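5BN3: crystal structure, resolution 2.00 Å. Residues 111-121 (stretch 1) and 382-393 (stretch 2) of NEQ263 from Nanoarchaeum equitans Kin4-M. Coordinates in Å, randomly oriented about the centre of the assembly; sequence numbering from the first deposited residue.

Stretch 1 (111-121) LYTGISSIDVA
Stretch 2 (382-393) EFIKQDYYEYRS

A tight loop and the helical turn after it, in stretch 1, dock by polar bonds onto an extended loop and a helix end from the same chain, with the Tyr-391 ring over the bonded glycine and the Phe-383 ring against side chains of the helix.

Stretch 1 is helical over 116-119, with Ile-115 at the N-cap position. In stretch 2 a helix runs through Ile-384, Lys-385 leaves it, Asp-387 to Glu-390 form a type I turn, and Tyr-391 and Arg-392 are extended (phi/psi near -110/125). Gly-114 pairs with Arg-392 (CA to CA 4.5 Å) and Ser-117 with Ile-384 (5.1 Å), so the stretches run in opposite senses.

Gly-114 has phi/psi of 85/3, which by itself calls for glycine; an ideal CB would also lie 2.2 Å from Tyr-391 CD2. Gly-114 CA instead sits over the face of the Tyr-391 ring (chi1 t), 3.7 Å from its centroid. Gly-114 O accepts two hydrogen bonds, from Arg-392 N and Gln-386 NE2, each 2.8 Å.

Asp-119 (chi1 m) holds the turn: OD1 accepts from Thr-113 N (3.0 Å) and OD2 from Gly-114 N (2.8 Å). Water 2 joins Asp-119 OD2 (3.0 Å) to Arg-392 O (2.9 Å).

Gln-386, with chi1 and chi2 both t, uses both ends of its amide. Gln-386 NE2 also donates to Glu-390 O (2.8 Å), while Gln-386 OE1 accepts from Ser-116 N (3.2 Å), in the helix's first turn.

Arg-392 (chi1 m, chi2 and chi3 t) sends NH1 to Ser-116 OG (3.1 Å) and Phe-383 O (2.8 Å), NH2 to Lys-385 O (2.9 Å), and NE into a salt bridge with Glu-390 OE2 (3.0 Å), so its own stretch braces the guanidinium.

Phe-383 (chi1 t) adds a second, largely apolar patch: Ser-116 CB lies over one face, 3.8 Å from the ring centroid, and Val-120 CG2 meets the edge, 3.6 Å from Phe-383 CZ.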

ATOM      1  N   LEU B 111      14.971  39.951  -4.684  1.00 34.23           N
ATOM      2  CA  LEU B 111      14.512  40.272  -6.033  1.00 36.92           C
ATOM      3  C   LEU B 111      13.007  40.499  -5.975  1.00 38.74           C
ATOM      4  O   LEU B 111      12.235  39.548  -5.824  1.00 34.71           O
ATOM      5  CB  LEU B 111      14.818  39.124  -7.001  1.00 42.21           C
ATOM      6  CG  LEU B 111      16.274  38.822  -7.357  1.00 41.01           C
ATOM      7  CD1 LEU B 111      16.376  37.515  -8.123  1.00 44.73           C
ATOM      8  CD2 LEU B 111      16.858  39.949  -8.184  1.00 45.73           C
ATOM      9  N   TYR B 112      12.578  41.751  -6.092  1.00 33.82           N
ATOM     10  CA  TYR B 112      11.152  42.053  -6.001  1.00 37.62           C
ATOM     11  C   TYR B 112      10.366  41.630  -7.241  1.00 39.85           C
ATOM     12  O   TYR B 112      10.693  42.009  -8.367  1.00 43.58           O
ATOM     13  CB  TYR B 112      10.924  43.527  -5.656  1.00 39.60           C
ATOM     14  CG  TYR B 112      11.185  43.803  -4.200  1.00 44.95           C
ATOM     15  CD1 TYR B 112      10.236  43.489  -3.242  1.00 48.96           C
ATOM     16  CD2 TYR B 112      12.388  44.349  -3.779  1.00 47.61           C
ATOM     17  CE1 TYR B 112      10.469  43.723  -1.912  1.00 52.72           C
ATOM     18  CE2 TYR B 112      12.628  44.588  -2.445  1.00 48.70           C
ATOM     19  CZ  TYR B 112      11.662  44.271  -1.521  1.00 50.12           C
ATOM     20  OH  TYR B 112      11.876  44.496  -0.188  1.00 70.08           O
ATOM     21  N   THR B 113       9.329  40.832  -7.011  1.00 34.51           N
ATOM     22  CA  THR B 113       8.515  40.279  -8.083  1.00 36.42           C
ATOM     23  C   THR B 113       7.343  41.187  -8.407  1.00 35.89           C
ATOM     24  O   THR B 113       6.794  41.131  -9.506  1.00 34.42           O
ATOM     25  CB  THR B 113       7.970  38.885  -7.709  1.00 35.91           C
ATOM     26  OG1 THR B 113       7.045  39.005  -6.620  1.00 38.97           O
ATOM     27  CG2 THR B 113       9.106  37.965  -7.303  1.00 37.37           C
ATOM     28  N   GLY B 114       6.957  42.017  -7.442  1.00 33.76           N
ATOM     29  CA  GLY B 114       5.794  42.872  -7.598  1.00 35.68           C
ATOM     30  C   GLY B 114       4.520  42.145  -7.217  1.00 40.78           C
ATOM     31  O   GLY B 114       3.420  42.691  -7.328  1.00 36.29           O
ATOM     32  N   ILE B 115       4.679  40.905  -6.767  1.00 36.15           N
ATOM     33  CA  ILE B 115       3.557  40.070  -6.358  1.00 33.15           C
ATOM     34  C   ILE B 115       3.486  40.018  -4.831  1.00 36.50           C
ATOM     35  O   ILE B 115       4.394  39.500  -4.182  1.00 33.76           O
ATOM     36  CB  ILE B 115       3.714  38.645  -6.932  1.00 38.01           C
ATOM     37  CG1 ILE B 115       3.856  38.705  -8.458  1.00 36.82           C
ATOM     38  CG2 ILE B 115       2.537  37.770  -6.538  1.00 30.18           C
ATOM     39  CD1 ILE B 115       4.374  37.421  -9.083  1.00 36.00           C
ATOM     40  N   SER B 116       2.405  40.552  -4.265  1.00 32.88           N
ATOM     41  CA  SER B 116       2.273  40.698  -2.814  1.00 34.34           C
ATOM     42  C   SER B 116       2.383  39.383  -2.050  1.00 34.76           C
ATOM     43  O   SER B 116       3.069  39.307  -1.033  1.00 35.20           O
ATOM     44  CB  SER B 116       0.946  41.374  -2.469  1.00 45.06           C
ATOM     45  OG  SER B 116       0.844  42.640  -3.089  1.00 39.93           O
ATOM     46  N   SER B 117       1.699  38.355  -2.541  1.00 30.89           N
ATOM     47  CA  SER B 117       1.693  37.050  -1.886  1.00 33.45           C
ATOM     48  C   SER B 117       3.082  36.415  -1.824  1.00 39.25           C
ATOM     49  O   SER B 117       3.321  35.506  -1.029  1.00 38.09           O
ATOM     50  CB  SER B 117       0.700  36.112  -2.574  1.00 30.77           C
ATOM     51  OG  SER B 117       0.952  36.016  -3.962  1.00 36.15           O
ATOM     52  N   ILE B 118       3.996  36.903  -2.659  1.00 33.82           N
ATOM     53  CA  ILE B 118       5.389  36.465  -2.616  1.00 38.56           C
ATOM     54  C   ILE B 118       6.269  37.448  -1.838  1.00 37.38           C
ATOM     55  O   ILE B 118       6.924  37.067  -0.869  1.00 36.84           O
ATOM     56  CB  ILE B 118       5.966  36.301  -4.039  1.00 31.95           C
ATOM     57  CG1 ILE B 118       5.307  35.114  -4.751  1.00 39.52           C
ATOM     58  CG2 ILE B 118       7.475  36.110  -3.989  1.00 34.05           C
ATOM     59  CD1 ILE B 118       5.799  34.903  -6.174  1.00 35.73           C
ATOM     60  N   ASP B 119       6.270  38.712  -2.257  1.00 32.05           N
ATOM     61  CA  ASP B 119       7.225  39.704  -1.749  1.00 32.87           C
ATOM     62  C   ASP B 119       7.231  39.941  -0.234  1.00 37.33           C
ATOM     63  O   ASP B 119       8.294  40.119   0.360  1.00 37.01           O
ATOM     64  CB  ASP B 119       7.039  41.040  -2.477  1.00 35.52           C
ATOM     65  CG  ASP B 119       7.490  40.988  -3.923  1.00 48.30           C
ATOM     66  OD1 ASP B 119       8.220  40.044  -4.293  1.00 42.09           O
ATOM     67  OD2 ASP B 119       7.124  41.903  -4.690  1.00 47.69           O
ATOM     68  N   VAL B 120       6.056  39.958   0.387  1.00 36.91           N
ATOM     69  CA  VAL B 120       5.972  40.246   1.818  1.00 33.47           C
ATOM     70  C   VAL B 120       6.496  39.103   2.686  1.00 34.18           C
ATOM     71  O   VAL B 120       7.478  39.262   3.408  1.00 33.58           O
ATOM     72  CB  VAL B 120       4.530  40.597   2.245  1.00 34.48           C
ATOM     73  CG1 VAL B 120       4.468  40.841   3.739  1.00 38.37           C
ATOM     74  CG2 VAL B 120       4.046  41.825   1.496  1.00 34.38           C
ATOM     75  N   ALA B 121       5.851  37.945   2.600  1.00 31.83           N
ATOM     76  CA  ALA B 121       6.172  36.841   3.500  1.00 34.86           C
ATOM     77  C   ALA B 121       7.189  35.849   2.940  1.00 37.42           C
ATOM     78  O   ALA B 121       7.910  35.211   3.699  1.00 36.49           O
ATOM     79  CB  ALA B 121       4.909  36.119   3.912  1.00 40.44           C
ATOM     80  N   GLU B 382      -8.045  40.809  -1.322  1.00 41.68           N
ATOM     81  CA  GLU B 382      -7.418  42.097  -1.608  1.00 54.23           C
ATOM     82  C   GLU B 382      -5.890  42.061  -1.622  1.00 49.91           C
ATOM     83  O   GLU B 382      -5.254  42.918  -2.229  1.00 46.48           O
ATOM     84  CB  GLU B 382      -7.911  43.155  -0.613  1.00 47.43           C
ATOM     85  CG  GLU B 382      -9.428  43.246  -0.511  1.00 63.48           C
ATOM     86  CD  GLU B 382      -9.891  44.487   0.229  1.00 95.98           C
ATOM     87  OE1 GLU B 382      -9.028  45.232   0.740  1.00 87.72           O
ATOM     88  OE2 GLU B 382     -11.117  44.720   0.294  1.00104.30           O
ATOM     89  N   PHE B 383      -5.305  41.073  -0.956  1.00 44.36           N
ATOM     90  CA  PHE B 383      -3.852  40.978  -0.866  1.00 31.59           C
ATOM     91  C   PHE B 383      -3.292  39.942  -1.842  1.00 45.93           C
ATOM     92  O   PHE B 383      -2.437  40.255  -2.670  1.00 39.04           O
ATOM     93  CB  PHE B 383      -3.430  40.655   0.571  1.00 36.84           C
ATOM     94  CG  PHE B 383      -1.946  40.565   0.763  1.00 46.08           C
ATOM     95  CD1 PHE B 383      -1.183  41.714   0.901  1.00 41.65           C
ATOM     96  CD2 PHE B 383      -1.315  39.332   0.821  1.00 34.56           C
ATOM     97  CE1 PHE B 383       0.188  41.636   1.083  1.00 38.60           C
ATOM     98  CE2 PHE B 383       0.056  39.247   1.003  1.00 37.14           C
ATOM     99  CZ  PHE B 383       0.807  40.399   1.133  1.00 39.68           C
ATOM    100  N   ILE B 384      -3.781  38.709  -1.742  1.00 37.86           N
ATOM    101  CA  ILE B 384      -3.344  37.639  -2.634  1.00 35.57           C
ATOM    102  C   ILE B 384      -3.831  37.871  -4.062  1.00 32.18           C
ATOM    103  O   ILE B 384      -3.043  37.820  -5.006  1.00 37.99           O
ATOM    104  CB  ILE B 384      -3.828  36.257  -2.138  1.00 36.74           C
ATOM    105  CG1 ILE B 384      -3.254  35.962  -0.750  1.00 34.58           C
ATOM    106  CG2 ILE B 384      -3.426  35.165  -3.113  1.00 38.25           C
ATOM    107  CD1 ILE B 384      -3.686  34.623  -0.187  1.00 40.13           C
ATOM    108  N   LYS B 385      -5.129  38.125  -4.213  1.00 33.23           N
ATOM    109  CA  LYS B 385      -5.720  38.372  -5.527  1.00 36.33           C
ATOM    110  C   LYS B 385      -5.074  39.601  -6.161  1.00 42.70           C
ATOM    111  O   LYS B 385      -4.999  40.667  -5.546  1.00 40.32           O
ATOM    112  CB  LYS B 385      -7.238  38.557  -5.410  1.00 39.71           C
ATOM    113  CG  LYS B 385      -7.971  38.639  -6.749  1.00 43.52           C
ATOM    114  CD  LYS B 385      -9.483  38.769  -6.558  1.00 50.73           C
ATOM    115  CE  LYS B 385     -10.209  38.945  -7.888  1.00 50.78           C
ATOM    116  NZ  LYS B 385     -10.210  37.712  -8.723  1.00 51.18           N
ATOM    117  N   GLN B 386      -4.597  39.433  -7.390  1.00 37.19           N
ATOM    118  CA  GLN B 386      -3.814  40.458  -8.072  1.00 49.25           C
ATOM    119  C   GLN B 386      -3.759  40.133  -9.561  1.00 45.96           C
ATOM    120  O   GLN B 386      -3.666  38.965  -9.938  1.00 39.25           O
ATOM    121  CB  GLN B 386      -2.402  40.501  -7.477  1.00 43.58           C
ATOM    122  CG  GLN B 386      -1.417  41.392  -8.213  1.00 39.14           C
ATOM    123  CD  GLN B 386      -0.029  41.346  -7.606  1.00 42.78           C
ATOM    124  OE1 GLN B 386       0.144  40.963  -6.446  1.00 39.37           O
ATOM    125  NE2 GLN B 386       0.969  41.734  -8.388  1.00 39.45           N
ATOM    126  N   ASP B 387      -3.819  41.155 -10.410  1.00 40.89           N
ATOM    127  CA  ASP B 387      -3.824  40.928 -11.854  1.00 39.28           C
ATOM    128  C   ASP B 387      -2.478  40.417 -12.375  1.00 32.59           C
ATOM    129  O   ASP B 387      -1.420  40.729 -11.822  1.00 34.77           O
ATOM    130  CB  ASP B 387      -4.224  42.199 -12.606  1.00 44.08           C
ATOM    131  CG  ASP B 387      -4.492  41.944 -14.076  1.00 51.56           C
ATOM    132  OD1 ASP B 387      -3.542  42.037 -14.883  1.00 57.37           O
ATOM    133  OD2 ASP B 387      -5.651  41.637 -14.427  1.00 61.48           O
ATOM    134  N   TYR B 388      -2.537  39.629 -13.444  1.00 32.89           N
ATOM    135  CA  TYR B 388      -1.354  39.081 -14.101  1.00 35.31           C
ATOM    136  C   TYR B 388      -0.426  40.181 -14.616  1.00 43.12           C
ATOM    137  O   TYR B 388       0.784  39.979 -14.743  1.00 37.46           O
ATOM    138  CB  TYR B 388      -1.804  38.167 -15.245  1.00 39.82           C
ATOM    139  CG  TYR B 388      -0.698  37.620 -16.118  1.00 37.39           C
ATOM    140  CD1 TYR B 388       0.335  36.869 -15.580  1.00 35.26           C
ATOM    141  CD2 TYR B 388      -0.711  37.825 -17.489  1.00 51.37           C
ATOM    142  CE1 TYR B 388       1.338  36.359 -16.383  1.00 38.25           C
ATOM    143  CE2 TYR B 388       0.286  37.316 -18.298  1.00 54.74           C
ATOM    144  CZ  TYR B 388       1.307  36.584 -17.740  1.00 49.21           C
ATOM    145  OH  TYR B 388       2.304  36.076 -18.538  1.00 57.38           O
ATOM    146  N   TYR B 389      -0.995  41.348 -14.902  1.00 40.86           N
ATOM    147  CA  TYR B 389      -0.214  42.468 -15.419  1.00 43.36           C
ATOM    148  C   TYR B 389      -0.020  43.572 -14.386  1.00 40.54           C
ATOM    149  O   TYR B 389       0.395  44.681 -14.721  1.00 43.46           O
ATOM    150  CB  TYR B 389      -0.867  43.031 -16.683  1.00 41.63           C
ATOM    151  CG  TYR B 389      -0.867  42.055 -17.830  1.00 50.12           C
ATOM    152  CD1 TYR B 389       0.323  41.642 -18.405  1.00 48.56           C
ATOM    153  CD2 TYR B 389      -2.052  41.548 -18.339  1.00 45.99           C
ATOM    154  CE1 TYR B 389       0.333  40.750 -19.448  1.00 49.81           C
ATOM    155  CE2 TYR B 389      -2.052  40.656 -19.390  1.00 51.61           C
ATOM    156  CZ  TYR B 389      -0.854  40.262 -19.940  1.00 49.95           C
ATOM    157  OH  TYR B 389      -0.839  39.372 -20.986  1.00 62.94           O
ATOM    158  N   GLU B 390      -0.313  43.262 -13.129  1.00 37.14           N
ATOM    159  CA  GLU B 390      -0.197  44.241 -12.054  1.00 37.90           C
ATOM    160  C   GLU B 390       1.114  44.088 -11.290  1.00 48.11           C
ATOM    161  O   GLU B 390       1.489  42.978 -10.898  1.00 39.69           O
ATOM    162  CB  GLU B 390      -1.377  44.113 -11.086  1.00 42.05           C
ATOM    163  CG  GLU B 390      -1.309  45.062  -9.899  1.00 47.92           C
ATOM    164  CD  GLU B 390      -2.541  44.990  -9.017  1.00 54.33           C
ATOM    165  OE1 GLU B 390      -3.420  44.141  -9.283  1.00 53.75           O
ATOM    166  OE2 GLU B 390      -2.633  45.783  -8.055  1.00 49.86           O
ATOM    167  N   TYR B 391       1.809  45.204 -11.089  1.00 33.73           N
ATOM    168  CA  TYR B 391       3.019  45.229 -10.277  1.00 37.54           C
ATOM    169  C   TYR B 391       2.765  46.036  -9.011  1.00 43.98           C
ATOM    170  O   TYR B 391       2.363  47.199  -9.077  1.00 42.45           O
ATOM    171  CB  TYR B 391       4.187  45.849 -11.057  1.00 42.39           C
ATOM    172  CG  TYR B 391       5.497  45.835 -10.301  1.00 45.12           C
ATOM    173  CD1 TYR B 391       5.800  46.820  -9.366  1.00 39.75           C
ATOM    174  CD2 TYR B 391       6.435  44.840 -10.525  1.00 43.78           C
ATOM    175  CE1 TYR B 391       6.993  46.804  -8.673  1.00 42.35           C
ATOM    176  CE2 TYR B 391       7.632  44.818  -9.840  1.00 43.84           C
ATOM    177  CZ  TYR B 391       7.904  45.800  -8.916  1.00 46.48           C
ATOM    178  OH  TYR B 391       9.098  45.773  -8.234  1.00 45.70           O
ATOM    179  N   ARG B 392       3.009  45.424  -7.860  1.00 37.13           N
ATOM    180  CA  ARG B 392       2.874  46.131  -6.595  1.00 43.93           C
ATOM    181  C   ARG B 392       4.235  46.347  -5.950  1.00 50.77           C
ATOM    182  O   ARG B 392       4.995  45.398  -5.751  1.00 37.83           O
ATOM    183  CB  ARG B 392       1.957  45.359  -5.640  1.00 42.45           C
ATOM    184  CG  ARG B 392       0.560  45.119  -6.182  1.00 45.21           C
ATOM    185  CD  ARG B 392      -0.376  44.674  -5.081  1.00 39.00           C
ATOM    186  NE  ARG B 392      -1.712  44.361  -5.582  1.00 45.29           N
ATOM    187  CZ  ARG B 392      -2.501  43.429  -5.059  1.00 47.54           C
ATOM    188  NH1 ARG B 392      -2.086  42.712  -4.025  1.00 40.11           N
ATOM    189  NH2 ARG B 392      -3.701  43.209  -5.576  1.00 42.27           N
ATOM    190  N   SER B 393       4.548  47.599  -5.632  1.00 37.80           N
ATOM    191  CA  SER B 393       5.747  47.891  -4.861  1.00 37.09           C
ATOM    192  C   SER B 393       5.560  47.299  -3.470  1.00 35.07           C
ATOM    193  O   SER B 393       4.428  47.062  -3.037  1.00 41.15           O
ATOM    194  CB  SER B 393       5.993  49.399  -4.773  1.00 42.43           C
ATOM    195  OG  SER B 393       5.014  50.036  -3.971  1.00 37.09           O
TER
HETATM  196  O   HOH W   1      -0.341  38.505  -4.880  1.00 37.58           O
HETATM  197  O   HOH W   2       5.018  43.650  -3.418  1.00 37.67           O